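Local coordinates for N-terminal acetyltransferase B complex subunit MDM20 (Candida albicans, PDB 5K04), which probably serves as the non-catalytic, auxiliary subunit of the NatB complex, which acetylates the N-termini of specific substrate proteins, at residues Ile651-Asn656 against Lys700-Leu705. Sequence-based numbering, arbitrary orientation.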
loop_
_atom_site.group_PDB
_atom_site.type_symbol
_atom_site.label_atom_id
_atom_site.label_comp_id
_atom_site.label_asym_id
_atom_site.label_seq_id
_atom_site.Cartn_x
_atom_site.Cartn_y
_atom_site.Cartn_z
ATOM N N ILE A 651 -10.886 -11.539 -33.378
ATOM C CA ILE A 651 -9.490 -11.431 -32.989
ATOM C C ILE A 651 -9.331 -11.250 -31.497
ATOM O O ILE A 651 -8.213 -11.314 -30.986
ATOM C CB ILE A 651 -8.798 -10.273 -33.733
ATOM C CG1 ILE A 651 -9.461 -8.933 -33.407
ATOM C CG2 ILE A 651 -8.820 -10.510 -35.233
ATOM C CD1 ILE A 651 -8.517 -7.766 -33.557
ATOM N N LEU A 652 -10.426 -10.982 -30.784
ATOM C CA LEU A 652 -10.378 -11.006 -29.325
ATOM C C LEU A 652 -10.165 -12.422 -28.801
ATOM O O LEU A 652 -9.735 -12.595 -27.655
ATOM C CB LEU A 652 -11.662 -10.406 -28.740
ATOM C CG LEU A 652 -12.953 -11.241 -28.812
ATOM C CD1 LEU A 652 -13.111 -12.229 -27.635
ATOM C CD2 LEU A 652 -14.171 -10.331 -28.907
ATOM N N ILE A 653 -10.451 -13.431 -29.616
ATOM C CA ILE A 653 -10.304 -14.823 -29.213
ATOM C C ILE A 653 -8.849 -15.247 -29.359
ATOM O O ILE A 653 -8.291 -15.223 -30.468
ATOM C CB ILE A 653 -11.225 -15.739 -30.027
ATOM C CG1 ILE A 653 -12.681 -15.323 -29.832
ATOM C CG2 ILE A 653 -11.028 -17.191 -29.604
ATOM C CD1 ILE A 653 -13.648 -16.151 -30.661
ATOM N N PRO A 654 -8.201 -15.627 -28.270
ATOM C CA PRO A 654 -6.819 -16.086 -28.369
ATOM C C PRO A 654 -6.774 -17.498 -28.923
ATOM O O PRO A 654 -7.700 -18.292 -28.734
ATOM C CB PRO A 654 -6.324 -16.026 -26.922
ATOM C CG PRO A 654 -7.568 -16.212 -26.101
ATOM C CD PRO A 654 -8.708 -15.624 -26.884
ATOM N N GLU A 655 -5.673 -17.800 -29.630
ATOM C CA GLU A 655 -5.510 -19.138 -30.200
ATOM C C GLU A 655 -5.430 -20.210 -29.118
ATOM O O GLU A 655 -5.757 -21.373 -29.379
ATOM C CB GLU A 655 -4.278 -19.193 -31.105
ATOM C CG GLU A 655 -2.972 -18.959 -30.417
ATOM C CD GLU A 655 -1.805 -18.964 -31.396
ATOM O OE1 GLU A 655 -1.998 -19.424 -32.547
ATOM O OE2 GLU A 655 -0.701 -18.500 -31.020
ATOM N N ASN A 656 -4.990 -19.847 -27.909
ATOM C CA ASN A 656 -5.132 -20.711 -26.737
ATOM C C ASN A 656 -6.455 -20.363 -26.064
ATOM O O ASN A 656 -6.532 -19.417 -25.272
ATOM C CB ASN A 656 -3.965 -20.532 -25.774
ATOM C CG ASN A 656 -4.243 -21.159 -24.405
ATOM O OD1 ASN A 656 -4.967 -22.150 -24.297
ATOM N ND2 ASN A 656 -3.673 -20.575 -23.361
ATOM N N LYS A 700 -25.667 -14.483 -30.486
ATOM C CA LYS A 700 -25.839 -15.688 -31.292
ATOM C C LYS A 700 -24.537 -16.083 -31.981
ATOM O O LYS A 700 -24.149 -17.258 -31.977
ATOM C CB LYS A 700 -26.945 -15.472 -32.325
ATOM C CG LYS A 700 -27.079 -16.602 -33.322
ATOM C CD LYS A 700 -28.212 -16.341 -34.302
ATOM C CE LYS A 700 -28.536 -17.589 -35.125
ATOM N NZ LYS A 700 -29.641 -17.358 -36.115
ATOM N N GLU A 701 -23.837 -15.107 -32.563
ATOM C CA GLU A 701 -22.676 -15.432 -33.385
ATOM C C GLU A 701 -21.510 -15.937 -32.535
ATOM O O GLU A 701 -20.777 -16.835 -32.971
ATOM C CB GLU A 701 -22.299 -14.217 -34.247
ATOM C CG GLU A 701 -23.296 -14.012 -35.420
ATOM C CD GLU A 701 -23.200 -12.649 -36.109
ATOM O OE1 GLU A 701 -22.432 -11.782 -35.657
ATOM O OE2 GLU A 701 -23.907 -12.435 -37.118
ATOM N N PHE A 702 -21.347 -15.412 -31.312
ATOM C CA PHE A 702 -20.256 -15.880 -30.452
ATOM C C PHE A 702 -20.578 -17.237 -29.818
ATOM O O PHE A 702 -19.689 -18.083 -29.669
ATOM C CB PHE A 702 -19.917 -14.818 -29.382
ATOM C CG PHE A 702 -18.944 -13.758 -29.869
ATOM C CD1 PHE A 702 -19.389 -12.656 -30.604
ATOM C CD2 PHE A 702 -17.587 -13.888 -29.638
ATOM C CE1 PHE A 702 -18.488 -11.691 -31.087
ATOM C CE2 PHE A 702 -16.675 -12.930 -30.113
ATOM C CZ PHE A 702 -17.128 -11.825 -30.834
ATOM N N LYS A 703 -21.841 -17.467 -29.459
ATOM C CA LYS A 703 -22.253 -18.788 -28.989
ATOM C C LYS A 703 -21.927 -19.875 -30.005
ATOM O O LYS A 703 -21.424 -20.941 -29.639
ATOM C CB LYS A 703 -23.741 -18.788 -28.669
ATOM C CG LYS A 703 -24.080 -17.951 -27.440
ATOM C CD LYS A 703 -25.578 -17.700 -27.305
ATOM C CE LYS A 703 -25.853 -16.873 -26.048
ATOM N NZ LYS A 703 -27.303 -16.605 -25.858
ATOM N N ASN A 704 -22.177 -19.613 -31.288
ATOM C CA ASN A 704 -21.919 -20.601 -32.331
ATOM C C ASN A 704 -20.443 -20.939 -32.498
ATOM O O ASN A 704 -20.128 -21.928 -33.165
ATOM C CB ASN A 704 -22.497 -20.104 -33.650
ATOM C CG ASN A 704 -24.008 -20.119 -33.649
ATOM O OD1 ASN A 704 -24.635 -21.002 -33.050
ATOM N ND2 ASN A 704 -24.607 -19.131 -34.298
ATOM N N LEU A 705 -19.538 -20.140 -31.932
ATOM C CA LEU A 705 -18.117 -20.477 -31.898
ATOM C C LEU A 705 -17.798 -21.555 -30.871
ATOM O O LEU A 705 -16.702 -22.120 -30.925
ATOM C CB LEU A 705 -17.271 -19.231 -31.602
ATOM C CG LEU A 705 -17.526 -18.065 -32.571
ATOM C CD1 LEU A 705 -16.669 -16.840 -32.240
ATOM C CD2 LEU A 705 -17.352 -18.482 -34.034
#
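Leu652 and Phe702 reach for each other from opposite directions, the leucine out of the loop between helices 646-649 and 661-682, the phenylalanine out of helix 698-703. One methyl branch of the leucine, CD2, does the touching: it lies 3.8 Å from CE2 of Phe702 and equally far from CZ, so it sits against the outer end of the ring and approaches it obliquely. In Phe702 the ring carbon CG stands beside the backbone N and opposite the carbonyl carbon (chi1 -85°), which carries CE2 and CZ outward to the loop.

Next to this pair, Ile653 sends its longer branch across the gap. With chi2 at 177° that branch is extended, and its terminal CD1 meets CD1 of Leu705 at 3.5 Å, a close methyl-to-methyl contact between side chains set at a slant. The same isoleucine CD1 is a looser neighbour of the ring, 4.5 Å from Phe702 CE2, again at an oblique angle.

Neighbouring helices extend the cluster: Leu662 of helix 661-682 touches both Leu652 and Ile653, Phe609 of helix 608-625 touches Leu652, and Leu747 and the C-terminal Leu750 touch Phe702. Leu652 and Phe702 are buried, whereas Ile653 and Leu705 keep some exposure. Leu652 O is hydrogen-bonded to Asn665 ND2.

The backbones remain well apart, with 10.0 Å between CA of Ile653 and CA of Leu705, and side-chain ends alone bridge them. Burying only 140 Å², this small apolar contact packs the 3-10 turn and loop after helix 646-649 against helix 698-703 and the residues that follow it, near the C-terminus. Its chemistry is dispersion and exclusion of water; without directional polar bonds between the two segments, the fit rests on the shape of methyl and ring surfaces rather than on exact bond geometry.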